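Local coordinates for protein ElaA (Pseudomonas aeruginosa, PDB 1XEB) that probably acts as an acyl-CoA-dependent N-acetyltransferase of the GNAT superfamily, at residues L15-A20 and H51-R56; V113-Q118 and A123-Y128; E27-E32 and Y37-G42. All coordinates share one frame; numbering follows the deposited sequence.

Contact 1 (L15-A20 and H51-R56); sequences LKELYA and HLMAWR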
loop_
_atom_site.group_PDB
_atom_site.type_symbol
_atom_site.label_atom_id
_atom_site.label_comp_id
_atom_site.label_asym_id
_atom_site.label_seq_id
_atom_site.Cartn_x
_atom_site.Cartn_y
_atom_site.Cartn_z
ATOM N N LEU A 15 10.069 -14.955 -8.066
ATOM C CA LEU A 15 9.357 -14.636 -9.303
ATOM C C LEU A 15 7.843 -14.809 -9.119
ATOM O O LEU A 15 7.058 -13.993 -9.595
ATOM C CB LEU A 15 9.821 -15.534 -10.456
ATOM C CG LEU A 15 11.239 -15.421 -11.010
ATOM C CD1 LEU A 15 11.405 -16.449 -12.122
ATOM C CD2 LEU A 15 11.493 -14.021 -11.548
ATOM N N LYS A 16 7.436 -15.865 -8.421
ATOM C CA LYS A 16 6.008 -16.113 -8.202
ATOM C C LYS A 16 5.316 -14.946 -7.489
ATOM O O LYS A 16 4.280 -14.467 -7.941
ATOM C CB LYS A 16 5.812 -17.399 -7.388
ATOM C CG LYS A 16 6.339 -18.659 -8.092
ATOM C CD LYS A 16 7.272 -19.503 -7.200
ATOM C CE LYS A 16 8.615 -18.796 -6.913
ATOM N NZ LYS A 16 9.385 -18.425 -8.157
ATOM N N GLU A 17 5.904 -14.511 -6.375
ATOM C CA GLU A 17 5.401 -13.407 -5.556
ATOM C C GLU A 17 5.263 -12.079 -6.317
ATOM O O GLU A 17 4.205 -11.443 -6.282
ATOM C CB GLU A 17 6.327 -13.211 -4.342
ATOM C CG GLU A 17 6.158 -14.258 -3.245
ATOM C CD GLU A 17 7.288 -14.259 -2.218
ATOM O OE1 GLU A 17 7.108 -14.863 -1.132
ATOM O OE2 GLU A 17 8.361 -13.678 -2.494
ATOM N N LEU A 18 6.333 -11.670 -6.999
ATOM C CA LEU A 18 6.348 -10.422 -7.768
ATOM C C LEU A 18 5.199 -10.458 -8.766
ATOM O O LEU A 18 4.422 -9.505 -8.925
ATOM C CB LEU A 18 7.681 -10.291 -8.528
ATOM C CG LEU A 18 8.205 -8.904 -8.936
ATOM C CD1 LEU A 18 8.934 -9.009 -10.283
ATOM C CD2 LEU A 18 7.057 -7.893 -9.025
ATOM N N TYR A 19 5.102 -11.586 -9.449
ATOM C CA TYR A 19 4.066 -11.775 -10.434
ATOM C C TYR A 19 2.719 -11.641 -9.730
ATOM O O TYR A 19 1.858 -10.866 -10.150
ATOM C CB TYR A 19 4.242 -13.153 -11.071
ATOM C CG TYR A 19 3.489 -13.324 -12.356
ATOM C CD1 TYR A 19 2.221 -13.895 -12.369
ATOM C CD2 TYR A 19 4.008 -12.834 -13.552
ATOM C CE1 TYR A 19 1.480 -13.972 -13.541
ATOM C CE2 TYR A 19 3.280 -12.899 -14.719
ATOM C CZ TYR A 19 2.013 -13.470 -14.711
ATOM O OH TYR A 19 1.283 -13.532 -15.869
ATOM N N ALA A 20 2.553 -12.366 -8.628
ATOM C CA ALA A 20 1.296 -12.345 -7.877
ATOM C C ALA A 20 0.868 -10.957 -7.441
ATOM O O ALA A 20 -0.271 -10.557 -7.672
ATOM C CB ALA A 20 1.388 -13.259 -6.659
ATOM N N HIS A 51 7.356 -5.159 0.611
ATOM C CA HIS A 51 6.077 -5.638 0.118
ATOM C C HIS A 51 5.368 -6.490 1.177
ATOM O O HIS A 51 5.840 -7.573 1.551
ATOM C CB HIS A 51 6.300 -6.438 -1.170
ATOM C CG HIS A 51 6.996 -5.656 -2.245
ATOM N ND1 HIS A 51 6.317 -4.975 -3.235
ATOM C CD2 HIS A 51 8.312 -5.391 -2.441
ATOM C CE1 HIS A 51 7.185 -4.321 -3.988
ATOM N NE2 HIS A 51 8.402 -4.557 -3.526
ATOM N N LEU A 52 4.237 -5.983 1.666
ATOM C CA LEU A 52 3.450 -6.678 2.668
ATOM C C LEU A 52 2.415 -7.519 1.942
ATOM O O LEU A 52 1.662 -7.018 1.111
ATOM C CB LEU A 52 2.757 -5.680 3.596
ATOM C CG LEU A 52 1.898 -6.340 4.673
ATOM C CD1 LEU A 52 2.805 -7.027 5.679
ATOM C CD2 LEU A 52 1.021 -5.305 5.353
HETATM N N MSE A 53 2.380 -8.804 2.255
HETATM C CA MSE A 53 1.460 -9.713 1.593
HETATM C C MSE A 53 0.739 -10.638 2.573
HETATM O O MSE A 53 1.306 -11.071 3.571
HETATM C CB MSE A 53 2.223 -10.568 0.574
HETATM C CG MSE A 53 2.962 -9.788 -0.499
HETATM SE SE MSE A 53 4.256 -10.879 -1.501
HETATM C CE MSE A 53 3.048 -11.691 -2.741
ATOM N N ALA A 54 -0.524 -10.916 2.274
ATOM C CA ALA A 54 -1.339 -11.818 3.074
ATOM C C ALA A 54 -1.806 -12.898 2.099
ATOM O O ALA A 54 -2.476 -12.607 1.102
ATOM C CB ALA A 54 -2.525 -11.081 3.676
ATOM N N TRP A 55 -1.418 -14.139 2.386
ATOM C CA TRP A 55 -1.762 -15.289 1.550
ATOM C C TRP A 55 -2.739 -16.289 2.184
ATOM O O TRP A 55 -2.826 -16.403 3.407
ATOM C CB TRP A 55 -0.493 -16.043 1.182
ATOM C CG TRP A 55 0.415 -15.323 0.265
ATOM C CD1 TRP A 55 1.265 -14.308 0.577
ATOM C CD2 TRP A 55 0.620 -15.613 -1.122
ATOM N NE1 TRP A 55 1.998 -13.949 -0.531
ATOM C CE2 TRP A 55 1.619 -14.736 -1.587
ATOM C CE3 TRP A 55 0.056 -16.532 -2.016
ATOM C CZ2 TRP A 55 2.068 -14.753 -2.910
ATOM C CZ3 TRP A 55 0.504 -16.546 -3.330
ATOM C CH2 TRP A 55 1.497 -15.666 -3.765
ATOM N N ARG A 56 -3.463 -17.015 1.334
ATOM C CA ARG A 56 -4.399 -18.047 1.775
ATOM C C ARG A 56 -4.604 -19.042 0.638
ATOM O O ARG A 56 -5.155 -18.698 -0.414
ATOM C CB ARG A 56 -5.753 -17.456 2.168
ATOM C CG ARG A 56 -6.641 -18.423 2.972
ATOM C CD ARG A 56 -8.108 -17.997 2.972
ATOM N NE ARG A 56 -8.713 -18.111 1.640
ATOM C CZ ARG A 56 -9.885 -17.582 1.289
ATOM N NH1 ARG A 56 -10.347 -17.742 0.056
ATOM N NH2 ARG A 56 -10.594 -16.886 2.167
#
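E17 and A20, one helical turn apart, receive the side chains of M53 and W55, two strand residues that point the same way because side chains alternate along a strand. M53 is present as selenomethionine. Its chain runs out extended from the strand and turns at the CG-SE bond (chi3 82°), which carries CE up to the helix, 3.7 Å from the backbone O of E17 and 4.0 Å from E17 CB. The two side chains pass at a slant, with the methyl tucked against the root of the glutamate. W55 reaches the helix with CZ2 and CH2 of its six-membered ring: CH2 lies 3.8 Å from A20 CB, and CZ2 is 4.1 Å from E17 CG. Both carbons approach the indole obliquely.

The aliphatic part of E17 thus serves the apolar contact while its carboxylate turns to polar partners. OE2 accepts from the backbone N of T14, the residue just ahead of the helix; reaching back from the third helical residue, this bond is one half of a capping box. The same oxygen also forms a salt bridge with K8 NZ. No hydrogen bond joins the segments themselves. The helix and strand segments run at 90° with axes 10.9 Å apart, a first helix laid across the antiparallel strands of the N-terminal half of the sheet, as in the GNAT fold.

Contact 2 (V113-Q118 and A123-Y128); sequences VYLSAQ and AYYGRY
Y125 presents its ring to L115 and A117, and nearly all of the contact between the two segments is carbon meeting carbon. L115 CD2 lies 3.6 Å from Y125 CD1 and equally near CE1, raised above the ring plane on that side. A117 CB comes 3.6 Å from Y125 CE2, with CD2 as its second neighbour, and its approach is oblique. L115 and A117 are alternate residues of the strand, and both meet the ring from the same side of its plane, the methyl of A117 further out toward the CD2-CE2 rim.

A CH-pi contact adds a more directional element. L115 CD1 stands over the middle of the Y125 ring, 4.2 Å from the centroid and only 7° off the normal. The leucine torsions put both methyls to work, with chi1 at 62° setting them on one side of the ring, CD1 at the middle and CD2 toward the CD1-CE1 rim. On the opposite face Y124 CD1 lies 3.9 Å above the plane, again over the centre, so the phenol is sandwiched and its tilt restricted.

The arrangement belongs to the GNAT fold, in which a short helix follows the strand that runs parallel to its neighbour in the central sheet; in relatives the acyl-CoA enters where those two strands splay apart. Here strand 113-118 pairs in parallel with 76-83 and antiparallel with 142-149. M147 of the latter and F130 also pack against Y125.

Polar contact between the segments runs through a water. It accepts from Q118 N at 3.1 Å and is hydrogen-bonded to Y125 OH at 3.2 Å, tying the phenol tip to the end of the strand.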
loop_
_atom_site.group_PDB
_atom_site.type_symbol
_atom_site.label_atom_id
_atom_site.label_comp_id
_atom_site.label_asym_id
_atom_site.label_seq_id
_atom_site.Cartn_x
_atom_site.Cartn_y
_atom_site.Cartn_z
ATOM N N VAL A 113 4.937 8.527 8.447
ATOM C CA VAL A 113 4.374 7.787 7.325
ATOM C C VAL A 113 3.458 8.650 6.452
ATOM O O VAL A 113 2.623 9.414 6.962
ATOM C CB VAL A 113 3.576 6.550 7.837
ATOM C CG1 VAL A 113 3.026 5.766 6.657
ATOM C CG2 VAL A 113 4.488 5.646 8.672
ATOM N N TYR A 114 3.607 8.518 5.136
ATOM C CA TYR A 114 2.800 9.299 4.209
ATOM C C TYR A 114 2.041 8.432 3.212
ATOM O O TYR A 114 2.538 7.410 2.748
ATOM C CB TYR A 114 3.683 10.326 3.468
ATOM C CG TYR A 114 2.959 11.127 2.405
ATOM C CD1 TYR A 114 2.698 10.584 1.144
ATOM C CD2 TYR A 114 2.476 12.395 2.678
ATOM C CE1 TYR A 114 1.968 11.290 0.186
ATOM C CE2 TYR A 114 1.745 13.109 1.735
ATOM C CZ TYR A 114 1.488 12.554 0.490
ATOM O OH TYR A 114 0.728 13.252 -0.443
ATOM N N LEU A 115 0.820 8.848 2.898
ATOM C CA LEU A 115 0.015 8.126 1.926
ATOM C C LEU A 115 -0.868 9.105 1.195
ATOM O O LEU A 115 -1.152 10.204 1.689
ATOM C CB LEU A 115 -0.835 7.026 2.596
ATOM C CG LEU A 115 -1.902 7.370 3.656
ATOM C CD1 LEU A 115 -3.093 8.053 3.036
ATOM C CD2 LEU A 115 -2.370 6.082 4.309
ATOM N N SER A 116 -1.266 8.694 -0.003
ATOM C CA SER A 116 -2.132 9.466 -0.870
ATOM C C SER A 116 -3.471 8.767 -0.748
ATOM O O SER A 116 -3.672 7.682 -1.303
ATOM C CB SER A 116 -1.623 9.389 -2.303
ATOM O OG SER A 116 -2.559 9.939 -3.198
ATOM N N ALA A 117 -4.376 9.395 -0.005
ATOM C CA ALA A 117 -5.703 8.842 0.260
ATOM C C ALA A 117 -6.791 9.404 -0.631
ATOM O O ALA A 117 -6.737 10.561 -1.033
ATOM C CB ALA A 117 -6.072 9.094 1.717
ATOM N N GLN A 118 -7.792 8.587 -0.935
ATOM C CA GLN A 118 -8.890 9.085 -1.736
ATOM C C GLN A 118 -9.582 10.178 -0.910
ATOM O O GLN A 118 -9.854 10.012 0.278
ATOM C CB GLN A 118 -9.869 7.966 -2.082
ATOM C CG GLN A 118 -9.238 6.808 -2.827
ATOM C CD GLN A 118 -10.223 6.092 -3.747
ATOM O OE1 GLN A 118 -11.426 6.013 -3.454
ATOM N NE2 GLN A 118 -9.712 5.556 -4.864
ATOM N N ALA A 123 -11.485 10.531 6.690
ATOM C CA ALA A 123 -11.700 10.339 8.125
ATOM C C ALA A 123 -11.143 8.986 8.552
ATOM O O ALA A 123 -10.556 8.844 9.627
ATOM C CB ALA A 123 -13.182 10.410 8.453
ATOM N N TYR A 124 -11.336 7.993 7.697
ATOM C CA TYR A 124 -10.867 6.641 7.950
ATOM C C TYR A 124 -9.404 6.603 8.385
ATOM O O TYR A 124 -9.037 5.874 9.297
ATOM C CB TYR A 124 -11.063 5.801 6.687
ATOM C CG TYR A 124 -10.554 4.391 6.790
ATOM C CD1 TYR A 124 -9.211 4.087 6.546
ATOM C CD2 TYR A 124 -11.418 3.352 7.115
ATOM C CE1 TYR A 124 -8.745 2.768 6.620
ATOM C CE2 TYR A 124 -10.963 2.040 7.193
ATOM C CZ TYR A 124 -9.630 1.757 6.943
ATOM O OH TYR A 124 -9.211 0.453 7.002
ATOM N N TYR A 125 -8.571 7.393 7.719
ATOM C CA TYR A 125 -7.148 7.444 8.035
ATOM C C TYR A 125 -6.884 8.358 9.217
ATOM O O TYR A 125 -5.968 8.125 9.997
ATOM C CB TYR A 125 -6.357 7.929 6.816
ATOM C CG TYR A 125 -6.404 6.965 5.664
ATOM C CD1 TYR A 125 -5.661 5.789 5.682
ATOM C CD2 TYR A 125 -7.231 7.201 4.574
ATOM C CE1 TYR A 125 -5.745 4.875 4.645
ATOM C CE2 TYR A 125 -7.327 6.294 3.540
ATOM C CZ TYR A 125 -6.585 5.132 3.578
ATOM O OH TYR A 125 -6.713 4.213 2.551
ATOM N N GLY A 126 -7.687 9.406 9.342
ATOM C CA GLY A 126 -7.502 10.322 10.445
ATOM C C GLY A 126 -7.558 9.567 11.753
ATOM O O GLY A 126 -6.962 9.984 12.745
ATOM N N ARG A 127 -8.278 8.447 11.758
ATOM C CA ARG A 127 -8.396 7.633 12.964
ATOM C C ARG A 127 -7.121 6.851 13.216
ATOM O O ARG A 127 -6.895 6.342 14.316
ATOM C CB ARG A 127 -9.596 6.686 12.862
ATOM C CG ARG A 127 -10.890 7.335 13.346
ATOM C CD ARG A 127 -12.010 7.172 12.343
ATOM N NE ARG A 127 -13.032 8.195 12.534
ATOM C CZ ARG A 127 -14.055 8.389 11.705
ATOM N NH1 ARG A 127 -14.188 7.625 10.625
ATOM N NH2 ARG A 127 -14.942 9.342 11.958
ATOM N N TYR A 128 -6.286 6.747 12.192
ATOM C CA TYR A 128 -5.019 6.048 12.348
ATOM C C TYR A 128 -3.966 7.099 12.653
ATOM O O TYR A 128 -2.772 6.823 12.700
ATOM C CB TYR A 128 -4.669 5.291 11.079
ATOM C CG TYR A 128 -5.242 3.902 11.027
ATOM C CD1 TYR A 128 -4.475 2.804 11.413
ATOM C CD2 TYR A 128 -6.530 3.677 10.554
ATOM C CE1 TYR A 128 -4.975 1.510 11.318
ATOM C CE2 TYR A 128 -7.044 2.387 10.454
ATOM C CZ TYR A 128 -6.262 1.308 10.833
ATOM O OH TYR A 128 -6.741 0.025 10.695
HETATM O O HOH W 1 -7.326 5.599 -0.311
#

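Contact 3 (E27-E32 and Y37-G42); sequences EVFVVE and YQEVDG
E39 folds back from the loop to F29 and V30 at the end of the first helix, in the segment joining that helix to the sheet of the GNAT fold. The helix makes a wider pi-type turn here, closed by E32 N bonding to E27 O, and the loop carries inverse gamma turns centred on Q38 and V40.

The path of E39 begins at CB, which rests 4.1 Å from V30 CG2. CG continues anti to the backbone N (chi1 -176°), and the bend at chi2 (60°) brings the carboxylate round to F29. CD comes 4.2 Å from F29 CD1. Beyond it OE1 sits at the edge of the phenylalanine ring, near its plane, 3.4 Å from F29 CB; ring and carboxylate planes are 20° apart. The same oxygen accepts from Y37 OH, although the modelled length is so short that its exact value is doubtful. OE2 lies 4.1 Å from F29 CD1 and takes the charge interactions, forming salt bridges with R25 NE and R80 NE. Alongside, Y37 lays its ring obliquely against the helix, with CE1 3.7 Å from F29 CB and 4.0 Å from V30 CG2.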
loop_
_atom_site.group_PDB
_atom_site.type_symbol
_atom_site.label_atom_id
_atom_site.label_comp_id
_atom_site.label_asym_id
_atom_site.label_seq_id
_atom_site.Cartn_x
_atom_site.Cartn_y
_atom_site.Cartn_z
ATOM N N GLU A 27 -5.376 -6.183 -11.363
ATOM C CA GLU A 27 -6.765 -6.603 -11.324
ATOM C C GLU A 27 -7.650 -5.550 -10.677
ATOM O O GLU A 27 -8.740 -5.274 -11.162
ATOM C CB GLU A 27 -6.880 -7.921 -10.573
ATOM C CG GLU A 27 -8.306 -8.407 -10.355
ATOM C CD GLU A 27 -8.327 -9.740 -9.637
ATOM O OE1 GLU A 27 -8.100 -10.776 -10.307
ATOM O OE2 GLU A 27 -8.543 -9.746 -8.398
ATOM N N VAL A 28 -7.176 -4.953 -9.585
ATOM C CA VAL A 28 -7.957 -3.939 -8.894
ATOM C C VAL A 28 -7.793 -2.509 -9.406
ATOM O O VAL A 28 -8.779 -1.883 -9.761
ATOM C CB VAL A 28 -7.680 -3.983 -7.386
ATOM C CG1 VAL A 28 -8.455 -2.888 -6.664
ATOM C CG2 VAL A 28 -8.094 -5.354 -6.851
ATOM N N PHE A 29 -6.570 -1.990 -9.452
ATOM C CA PHE A 29 -6.348 -0.614 -9.914
ATOM C C PHE A 29 -6.519 -0.410 -11.413
ATOM O O PHE A 29 -6.940 0.663 -11.837
ATOM C CB PHE A 29 -4.963 -0.113 -9.477
ATOM C CG PHE A 29 -4.769 -0.117 -7.994
ATOM C CD1 PHE A 29 -3.663 -0.737 -7.426
ATOM C CD2 PHE A 29 -5.730 0.441 -7.157
ATOM C CE1 PHE A 29 -3.513 -0.814 -6.050
ATOM C CE2 PHE A 29 -5.592 0.372 -5.783
ATOM C CZ PHE A 29 -4.480 -0.261 -5.221
ATOM N N VAL A 30 -6.202 -1.417 -12.220
ATOM C CA VAL A 30 -6.376 -1.271 -13.659
ATOM C C VAL A 30 -7.735 -1.774 -14.142
ATOM O O VAL A 30 -8.531 -1.014 -14.680
ATOM C CB VAL A 30 -5.291 -2.020 -14.455
ATOM C CG1 VAL A 30 -5.555 -1.878 -15.949
ATOM C CG2 VAL A 30 -3.930 -1.479 -14.120
ATOM N N VAL A 31 -8.019 -3.052 -13.931
ATOM C CA VAL A 31 -9.271 -3.613 -14.422
ATOM C C VAL A 31 -10.571 -3.226 -13.738
ATOM O O VAL A 31 -11.403 -2.534 -14.323
ATOM C CB VAL A 31 -9.208 -5.147 -14.473
ATOM C CG1 VAL A 31 -10.507 -5.705 -15.104
ATOM C CG2 VAL A 31 -7.992 -5.582 -15.273
ATOM N N GLU A 32 -10.776 -3.667 -12.507
ATOM C CA GLU A 32 -12.038 -3.336 -11.874
ATOM C C GLU A 32 -12.259 -1.839 -11.713
ATOM O O GLU A 32 -13.402 -1.380 -11.673
ATOM C CB GLU A 32 -12.193 -4.079 -10.544
ATOM C CG GLU A 32 -11.483 -3.508 -9.354
ATOM C CD GLU A 32 -11.887 -4.228 -8.076
ATOM O OE1 GLU A 32 -11.660 -5.459 -8.007
ATOM O OE2 GLU A 32 -12.439 -3.573 -7.155
ATOM N N TYR A 37 -3.595 2.883 -16.492
ATOM C CA TYR A 37 -2.414 3.624 -16.090
ATOM C C TYR A 37 -1.261 2.638 -15.922
ATOM O O TYR A 37 -1.464 1.427 -15.981
ATOM C CB TYR A 37 -2.679 4.387 -14.791
ATOM C CG TYR A 37 -2.442 3.604 -13.513
ATOM C CD1 TYR A 37 -3.160 2.443 -13.227
ATOM C CD2 TYR A 37 -1.505 4.041 -12.582
ATOM C CE1 TYR A 37 -2.944 1.735 -12.032
ATOM C CE2 TYR A 37 -1.283 3.352 -11.396
ATOM C CZ TYR A 37 -2.001 2.204 -11.121
ATOM O OH TYR A 37 -1.767 1.545 -9.937
ATOM N N GLN A 38 -0.060 3.170 -15.716
ATOM C CA GLN A 38 1.146 2.361 -15.591
ATOM C C GLN A 38 1.362 1.787 -14.211
ATOM O O GLN A 38 2.093 2.346 -13.400
ATOM C CB GLN A 38 2.374 3.187 -16.005
ATOM C CG GLN A 38 3.707 2.495 -15.754
ATOM C CD GLN A 38 3.765 1.090 -16.358
ATOM O OE1 GLN A 38 3.112 0.140 -15.870
ATOM N NE2 GLN A 38 4.544 0.952 -17.432
ATOM N N GLU A 39 0.735 0.644 -13.967
ATOM C CA GLU A 39 0.823 -0.047 -12.694
ATOM C C GLU A 39 2.257 -0.411 -12.321
ATOM O O GLU A 39 2.637 -0.315 -11.156
ATOM C CB GLU A 39 -0.038 -1.312 -12.757
ATOM C CG GLU A 39 -0.132 -2.113 -11.465
ATOM C CD GLU A 39 -0.725 -1.310 -10.327
ATOM O OE1 GLU A 39 -1.846 -0.794 -10.505
ATOM O OE2 GLU A 39 -0.074 -1.200 -9.263
ATOM N N VAL A 40 3.044 -0.853 -13.297
ATOM C CA VAL A 40 4.435 -1.247 -13.053
ATOM C C VAL A 40 5.238 0.039 -13.140
ATOM O O VAL A 40 5.902 0.308 -14.140
ATOM C CB VAL A 40 4.899 -2.230 -14.136
ATOM C CG1 VAL A 40 6.243 -2.829 -13.767
ATOM C CG2 VAL A 40 3.838 -3.293 -14.333
ATOM N N ASP A 41 5.178 0.818 -12.066
ATOM C CA ASP A 41 5.796 2.133 -12.017
ATOM C C ASP A 41 7.270 2.294 -11.678
ATOM O O ASP A 41 7.711 3.413 -11.440
ATOM C CB ASP A 41 4.963 3.047 -11.096
ATOM C CG ASP A 41 5.080 2.679 -9.612
ATOM O OD1 ASP A 41 4.591 3.463 -8.771
ATOM O OD2 ASP A 41 5.651 1.625 -9.274
ATOM N N GLY A 42 8.034 1.211 -11.642
ATOM C CA GLY A 42 9.454 1.344 -11.337
ATOM C C GLY A 42 9.881 1.559 -9.887
ATOM O O GLY A 42 11.081 1.625 -9.602
#

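In the fold
Contacts 1 and 3 share helix 15-32: the first sets its beginning on strand 50-56, the third fastens its end to the loop that follows, and contact 3 is nested within the chain closed by contact 1. Their centres are 16 Å apart, their nearest atoms about 7 Å. Contact 2 comes later in the sequence, on the opposite side of the chain's centre from contact 1; those two centres are 24 Å apart, yet both reach the same sheet. Contacts 2 and 3 lie 21 Å apart between centres, their nearest atoms about 7 Å, without touching. Judging from relatives, acyl-CoA probably enters between strands 76-83 and 113-118; contact 2 lies on the second, and contact 3 touches the first through R80 and V82.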